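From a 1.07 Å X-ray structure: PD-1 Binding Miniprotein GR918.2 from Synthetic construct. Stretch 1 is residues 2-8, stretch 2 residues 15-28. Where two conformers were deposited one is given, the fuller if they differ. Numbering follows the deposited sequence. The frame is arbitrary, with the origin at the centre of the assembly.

Stretch 1 (2-8) SCFCVCI
Stretch 2 15-28: YRYGNKEQCKKFLT

Stretch 1 is a strand from Cys3 to Ile8. Stretch 2 supplies an antiparallel partner, strand 15-18, and then a helix, 20-28, that runs nearly parallel to stretch 1. The strand axes approach to 4.8 Å with 162° between their directions. The helix axis passes 8.1 Å from strand 3-8, at 7° to it. Helix phi is near -65 and psi near -40, with bonds such as Cys23 N to Asn19 O at 2.9 Å. Together the stretches bury 678 Å².

Ser2 CA lies 5.2 Å from Asn19 CA. Ser2 contributes little, and its OG is not modelled.

Cys3 (phi/psi -109/159) pairs with Gly18. Cys3 N donates to Gly18 O at 2.7 Å, and Gly18 N donates to Cys3 O at 3.1 Å. The Cys3 side chain is m and points to the helix side. Cys3 SG lies 3.6 Å from Lys20 CA, and Cys3 CB 3.8 Å from Cys23 SG. Cys3 is covalently bonded elsewhere in the structure. Gly18 is nearly fully extended (-170/-168). An ideal CB on Gly18 would lie 2.6 Å from Gln22 OE1 and clash, so glycine suits the place. Gln22 OE1 accepts a hydrogen bond from Asn19 N at 3.0 Å. Asn19, with chi1 p, caps the helix in return: Asn19 OD1 accepts from Gln22 N at 2.8 Å.

Phe4 (-126/131) faces Tyr17 (-113/122) in a non-hydrogen-bonded pair, Phe4 CA to Tyr17 CA 4.7 Å. Phe4 is t with chi2 70°, Tyr17 m with chi2 71°. The rings meet obliquely, planes at 47°. Phe4 CD1 lies over one face of the Tyr17 ring, 3.5 Å from Tyr17 CZ. Phe4 CZ also reaches Tyr15 CD2 at 3.7 Å. These aromatics cover the sheet face turned from the helix.

Cys5 (-141/156) is buried and pairs with Arg16 (-142/137). Cys5 N to Arg16 O and Arg16 N to Cys5 O are both 2.9 Å hydrogen bonds. Cys5 is p, and its sulfur meets the helix. The Cys5 SG to Cys23 SG disulfide is 2.1 Å long, with chi3 -85°. It ties sheet to helix covalently; chi1 of Cys23 is -92°, between wells. Cys5 SG also packs against Phe26 CD2 at 3.5 Å. Arg16 is t, t, then m at chi3. Its length lets Arg16 NH1 donate to Gln22 O at 2.9 Å, joining strand and helix within stretch 2.

Val6 (-139/142, t) is opposite Tyr15 (-138/152), Val6 CA to Tyr15 CA 4.6 Å. Val6 is buried, and its apolar CG1 packs on Tyr15 CE2 at 3.7 Å. Tyr15 is m, chi2 91°. On the helix side, Val6 O is 3.4 Å from Leu27 CD2.

Cys7 (-140/103, t) is buried and points toward stretch 2. Cys7 CB meets Phe26 CE2 at 3.7 Å. Phe26, also t, turns its flat ring's edge to Val6 C and Cys7 N. Cys7 is bonded covalently elsewhere in the structure.

Ile8 (-105/124, m, m) ends the contact, Ile8 CD1 3.7 Å from Tyr15 OH.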

ATOM      1  N   SER A   2     -13.630   6.197  -2.244  1.00 25.29           N
ATOM      2  CA  SER A   2     -12.957   5.025  -1.694  1.00 24.05           C
ATOM      3  C   SER A   2     -11.668   4.749  -2.467  1.00 22.01           C
ATOM      4  O   SER A   2     -11.630   4.845  -3.695  1.00 24.66           O
ATOM      5  CB  SER A   2     -13.861   3.790  -1.738  1.00 25.20           C
ATOM      6  N   CYS A   3     -10.612   4.403  -1.753  1.00 17.35           N
ATOM      7  CA  CYS A   3      -9.303   4.262  -2.361  1.00 15.40           C
ATOM      8  C   CYS A   3      -8.890   2.800  -2.427  1.00 12.47           C
ATOM      9  O   CYS A   3      -9.371   1.955  -1.671  1.00 13.39           O
ATOM     10  CB  CYS A   3      -8.254   5.033  -1.561  1.00 18.57           C
ATOM     11  SG  CYS A   3      -8.589   6.772  -1.367  1.00 21.60           S
ATOM     12  N   PHE A   4      -7.961   2.540  -3.337  1.00 11.00           N
ATOM     13  CA  PHE A   4      -7.318   1.245  -3.517  1.00 10.82           C
ATOM     14  C   PHE A   4      -5.818   1.462  -3.437  1.00  9.69           C
ATOM     15  O   PHE A   4      -5.294   2.371  -4.078  1.00 11.16           O
ATOM     16  CB  PHE A   4      -7.691   0.686  -4.897  1.00 12.58           C
ATOM     17  CG  PHE A   4      -6.894  -0.528  -5.341  1.00 14.19           C
ATOM     18  CD1 PHE A   4      -7.054  -1.756  -4.732  1.00 14.99           C
ATOM     19  CD2 PHE A   4      -6.039  -0.440  -6.435  1.00 14.45           C
ATOM     20  CE1 PHE A   4      -6.352  -2.873  -5.188  1.00 15.42           C
ATOM     21  CE2 PHE A   4      -5.325  -1.553  -6.880  1.00 15.36           C
ATOM     22  CZ  PHE A   4      -5.492  -2.764  -6.256  1.00 15.08           C
ATOM     23  N   CYS A   5      -5.132   0.656  -2.642  1.00  8.91           N
ATOM     24  CA  CYS A   5      -3.697   0.799  -2.514  1.00  8.68           C
ATOM     25  C   CYS A   5      -3.037  -0.572  -2.444  1.00  8.39           C
ATOM     26  O   CYS A   5      -3.656  -1.581  -2.081  1.00  8.76           O
ATOM     27  CB  CYS A   5      -3.316   1.720  -1.350  1.00  9.33           C
ATOM     28  SG  CYS A   5      -4.175   1.400   0.202  1.00 10.05           S
ATOM     29  N   VAL A   6      -1.764  -0.587  -2.831  1.00  8.90           N
ATOM     30  CA  VAL A   6      -1.039  -1.813  -3.141  1.00  9.10           C
ATOM     31  C   VAL A   6       0.371  -1.724  -2.581  1.00  8.90           C
ATOM     32  O   VAL A   6       1.026  -0.683  -2.678  1.00  9.37           O
ATOM     33  CB  VAL A   6      -0.948  -1.995  -4.674  1.00 10.53           C
ATOM     34  CG1 VAL A   6      -0.226  -3.273  -5.049  1.00 11.94           C
ATOM     35  CG2 VAL A   6      -2.301  -1.971  -5.335  1.00 10.71           C
ATOM     36  N   CYS A   7       0.863  -2.850  -2.065  1.00  8.63           N
ATOM     37  CA  CYS A   7       2.235  -3.002  -1.579  1.00  8.73           C
ATOM     38  C   CYS A   7       2.709  -4.387  -2.020  1.00  9.10           C
ATOM     39  O   CYS A   7       2.321  -5.390  -1.415  1.00  9.77           O
ATOM     40  CB  CYS A   7       2.276  -2.874  -0.060  1.00 10.35           C
ATOM     41  SG  CYS A   7       3.916  -2.988   0.703  1.00 11.47           S
ATOM     42  N   ILE A   8       3.540  -4.442  -3.061  1.00  8.99           N
ATOM     43  CA  ILE A   8       4.016  -5.701  -3.638  1.00  9.27           C
ATOM     44  C   ILE A   8       5.455  -5.907  -3.213  1.00  9.37           C
ATOM     45  O   ILE A   8       6.312  -5.069  -3.502  1.00 10.33           O
ATOM     46  CB  ILE A   8       3.942  -5.686  -5.173  1.00 10.54           C
ATOM     47  CG1 ILE A   8       2.542  -5.361  -5.683  1.00 12.69           C
ATOM     48  CG2 ILE A   8       4.473  -6.992  -5.765  1.00 11.60           C
ATOM     49  CD1 ILE A   8       1.479  -6.222  -5.161  1.00 13.94           C
ATOM     50  N   TYR A  15      -2.922  -5.686  -0.505  1.00  8.08           N
ATOM     51  CA  TYR A  15      -3.877  -4.723  -1.031  1.00  8.30           C
ATOM     52  C   TYR A  15      -4.749  -4.211   0.102  1.00  8.74           C
ATOM     53  O   TYR A  15      -5.006  -4.919   1.080  1.00  8.94           O
ATOM     54  CB  TYR A  15      -4.794  -5.371  -2.096  1.00  9.35           C
ATOM     55  CG  TYR A  15      -4.003  -6.023  -3.187  1.00  9.40           C
ATOM     56  CD1 TYR A  15      -3.634  -7.354  -3.097  1.00  9.50           C
ATOM     57  CD2 TYR A  15      -3.584  -5.312  -4.292  1.00  9.56           C
ATOM     58  CE1 TYR A  15      -2.869  -7.945  -4.055  1.00  9.86           C
ATOM     59  CE2 TYR A  15      -2.820  -5.904  -5.268  1.00  9.78           C
ATOM     60  CZ  TYR A  15      -2.478  -7.231  -5.155  1.00  9.97           C
ATOM     61  OH  TYR A  15      -1.716  -7.868  -6.102  1.00 11.30           O
ATOM     62  N   ARG A  16      -5.237  -2.985  -0.065  1.00  8.84           N
ATOM     63  CA  ARG A  16      -6.194  -2.399   0.849  1.00  8.99           C
ATOM     64  C   ARG A  16      -7.209  -1.583   0.068  1.00  9.46           C
ATOM     65  O   ARG A  16      -6.869  -0.838  -0.856  1.00  9.79           O
ATOM     66  CB  ARG A  16      -5.523  -1.513   1.918  1.00  9.60           C
ATOM     67  CG  ARG A  16      -6.491  -0.671   2.746  1.00 10.26           C
ATOM     68  CD  ARG A  16      -5.815   0.055   3.899  1.00 10.96           C
ATOM     69  NE  ARG A  16      -5.348  -0.918   4.871  1.00 11.45           N
ATOM     70  CZ  ARG A  16      -4.539  -0.673   5.891  1.00 11.98           C
ATOM     71  NH1 ARG A  16      -4.077   0.548   6.126  1.00 12.58           N
ATOM     72  NH2 ARG A  16      -4.188  -1.675   6.682  1.00 13.12           N
ATOM     73  N   TYR A  17      -8.472  -1.727   0.464  1.00  9.89           N
ATOM     74  CA  TYR A  17      -9.562  -0.846   0.068  1.00 11.18           C
ATOM     75  C   TYR A  17      -9.992  -0.113   1.329  1.00 11.97           C
ATOM     76  O   TYR A  17     -10.329  -0.741   2.328  1.00 13.20           O
ATOM     77  CB  TYR A  17     -10.728  -1.637  -0.527  1.00 14.06           C
ATOM     78  CG  TYR A  17     -10.316  -2.481  -1.702  1.00 18.07           C
ATOM     79  CD1 TYR A  17      -9.529  -3.603  -1.526  1.00 19.32           C
ATOM     80  CD2 TYR A  17     -10.685  -2.136  -2.991  1.00 19.51           C
ATOM     81  CE1 TYR A  17      -9.134  -4.354  -2.595  1.00 20.68           C
ATOM     82  CE2 TYR A  17     -10.296  -2.901  -4.072  1.00 20.70           C
ATOM     83  CZ  TYR A  17      -9.527  -4.018  -3.867  1.00 21.28           C
ATOM     84  OH  TYR A  17      -9.117  -4.797  -4.937  1.00 22.56           O
ATOM     85  N   GLY A  18      -9.929   1.203   1.302  1.00 12.72           N
ATOM     86  CA  GLY A  18     -10.294   1.994   2.461  1.00 14.82           C
ATOM     87  C   GLY A  18     -10.368   3.457   2.080  1.00 15.83           C
ATOM     88  O   GLY A  18     -10.340   3.800   0.901  1.00 16.92           O
ATOM     89  N   ASN A  19     -10.449   4.331   3.082  1.00 16.49           N
ATOM     90  CA  ASN A  19     -10.456   5.758   2.784  1.00 16.61           C
ATOM     91  C   ASN A  19      -9.026   6.248   2.564  1.00 15.72           C
ATOM     92  O   ASN A  19      -8.061   5.501   2.706  1.00 14.32           O
ATOM     93  CB  ASN A  19     -11.218   6.543   3.857  1.00 17.73           C
ATOM     94  CG  ASN A  19     -10.526   6.564   5.216  1.00 19.14           C
ATOM     95  OD1 ASN A  19      -9.337   6.311   5.346  1.00 18.86           O
ATOM     96  ND2 ASN A  19     -11.294   6.917   6.241  1.00 21.09           N
ATOM     97  N   LYS A  20      -8.884   7.519   2.187  0.59 16.04           N
ATOM     98  CA  LYS A  20      -7.547   7.989   1.853  0.59 16.82           C
ATOM     99  C   LYS A  20      -6.626   7.930   3.066  0.59 15.64           C
ATOM    100  O   LYS A  20      -5.443   7.609   2.934  0.59 15.20           O
ATOM    101  CB  LYS A  20      -7.574   9.372   1.196  0.59 18.82           C
ATOM    102  CG  LYS A  20      -7.766  10.531   2.127  0.59 19.73           C
ATOM    103  CD  LYS A  20      -7.825  11.830   1.339  0.59 20.35           C
ATOM    104  CE  LYS A  20      -8.037  13.009   2.249  0.59 20.87           C
ATOM    105  NZ  LYS A  20      -8.409  14.200   1.461  0.59 20.89           N
ATOM    106  N   GLU A  21      -7.146   8.208   4.262  1.00 15.74           N
ATOM    107  CA  GLU A  21      -6.294   8.128   5.443  1.00 15.31           C
ATOM    108  C   GLU A  21      -5.755   6.718   5.633  1.00 13.74           C
ATOM    109  O   GLU A  21      -4.581   6.529   5.973  1.00 13.72           O
ATOM    110  CB  GLU A  21      -7.053   8.585   6.681  1.00 17.30           C
ATOM    111  CG  GLU A  21      -7.328  10.072   6.731  1.00 20.12           C
ATOM    112  CD  GLU A  21      -8.377  10.536   5.710  1.00 22.08           C
ATOM    113  OE1 GLU A  21      -8.201  11.646   5.164  1.00 23.50           O
ATOM    114  OE2 GLU A  21      -9.374   9.802   5.458  1.00 22.26           O
ATOM    115  N   GLN A  22      -6.608   5.720   5.428  1.00 13.26           N
ATOM    116  CA  GLN A  22      -6.187   4.338   5.614  1.00 12.56           C
ATOM    117  C   GLN A  22      -5.214   3.909   4.532  1.00 11.73           C
ATOM    118  O   GLN A  22      -4.296   3.128   4.808  1.00 11.42           O
ATOM    119  CB  GLN A  22      -7.405   3.420   5.672  1.00 14.21           C
ATOM    120  CG  GLN A  22      -8.244   3.699   6.905  1.00 16.60           C
ATOM    121  CD  GLN A  22      -9.642   3.128   6.833  1.00 19.69           C
ATOM    122  OE1 GLN A  22     -10.210   2.957   5.753  1.00 20.31           O
ATOM    123  NE2 GLN A  22     -10.215   2.838   7.993  1.00 21.59           N
ATOM    124  N   CYS A  23      -5.397   4.389   3.296  1.00 11.40           N
ATOM    125  CA  CYS A  23      -4.439   4.055   2.248  1.00 10.91           C
ATOM    126  C   CYS A  23      -3.132   4.813   2.400  1.00 10.33           C
ATOM    127  O   CYS A  23      -2.071   4.264   2.099  1.00 10.31           O
ATOM    128  CB  CYS A  23      -5.029   4.204   0.848  1.00 11.09           C
ATOM    129  SG  CYS A  23      -5.776   2.681   0.187  1.00 11.37           S
ATOM    130  N   LYS A  24      -3.165   6.053   2.886  1.00 10.42           N
ATOM    131  CA  LYS A  24      -1.906   6.718   3.214  1.00 10.43           C
ATOM    132  C   LYS A  24      -1.157   5.948   4.297  1.00 10.92           C
ATOM    133  O   LYS A  24       0.066   5.766   4.215  1.00 11.17           O
ATOM    134  CB  LYS A  24      -2.151   8.160   3.665  1.00 11.14           C
ATOM    135  CG  LYS A  24      -2.617   9.105   2.569  1.00 11.46           C
ATOM    136  CD  LYS A  24      -3.057  10.431   3.163  1.00 12.13           C
ATOM    137  CE  LYS A  24      -3.584  11.381   2.110  1.00 12.81           C
ATOM    138  NZ  LYS A  24      -4.068  12.628   2.737  1.00 12.94           N
ATOM    139  N   LYS A  25      -1.870   5.491   5.324  1.00 11.27           N
ATOM    140  CA  LYS A  25      -1.221   4.723   6.381  1.00 12.05           C
ATOM    141  C   LYS A  25      -0.638   3.429   5.823  1.00 11.20           C
ATOM    142  O   LYS A  25       0.484   3.043   6.164  1.00 11.56           O
ATOM    143  CB  LYS A  25      -2.220   4.421   7.500  1.00 13.31           C
ATOM    144  CG  LYS A  25      -1.588   3.713   8.682  1.00 15.60           C
ATOM    145  N   PHE A  26      -1.379   2.777   4.933  1.00 11.01           N
ATOM    146  CA  PHE A  26      -0.924   1.541   4.313  1.00 10.64           C
ATOM    147  C   PHE A  26       0.398   1.747   3.592  1.00 10.20           C
ATOM    148  O   PHE A  26       1.322   0.933   3.720  1.00 10.03           O
ATOM    149  CB  PHE A  26      -2.014   1.071   3.355  1.00 10.80           C
ATOM    150  CG  PHE A  26      -1.735  -0.219   2.641  1.00 10.43           C
ATOM    151  CD1 PHE A  26      -2.006  -1.447   3.194  1.00 12.01           C
ATOM    152  CD2 PHE A  26      -1.282  -0.170   1.340  1.00 11.34           C
ATOM    153  CE1 PHE A  26      -1.776  -2.609   2.442  1.00 13.43           C
ATOM    154  CE2 PHE A  26      -1.035  -1.280   0.614  1.00 13.28           C
ATOM    155  CZ  PHE A  26      -1.293  -2.497   1.142  1.00 13.76           C
ATOM    156  N   LEU A  27       0.508   2.828   2.822  1.00 10.03           N
ATOM    157  CA  LEU A  27       1.755   3.065   2.110  1.00 10.92           C
ATOM    158  C   LEU A  27       2.884   3.471   3.041  1.00 10.26           C
ATOM    159  O   LEU A  27       4.031   3.115   2.787  1.00 10.90           O
ATOM    160  CB  LEU A  27       1.550   4.067   0.982  1.00 12.53           C
ATOM    161  CG  LEU A  27       0.916   3.442  -0.266  1.00 16.36           C
ATOM    162  CD1 LEU A  27       1.336   4.317  -1.424  1.00 17.94           C
ATOM    163  CD2 LEU A  27       1.276   1.988  -0.591  1.00 17.59           C
ATOM    164  N   THR A  28       2.595   4.206   4.112  1.00 11.00           N
ATOM    165  CA  THR A  28       3.648   4.522   5.075  1.00 12.12           C
ATOM    166  C   THR A  28       4.190   3.249   5.707  1.00 11.77           C
ATOM    167  O   THR A  28       5.409   3.075   5.845  1.00 12.57           O
ATOM    168  CB  THR A  28       3.110   5.469   6.146  1.00 13.92           C
ATOM    169  OG1 THR A  28       2.675   6.674   5.517  1.00 15.30           O
ATOM    170  CG2 THR A  28       4.182   5.819   7.178  1.00 14.30           C
TER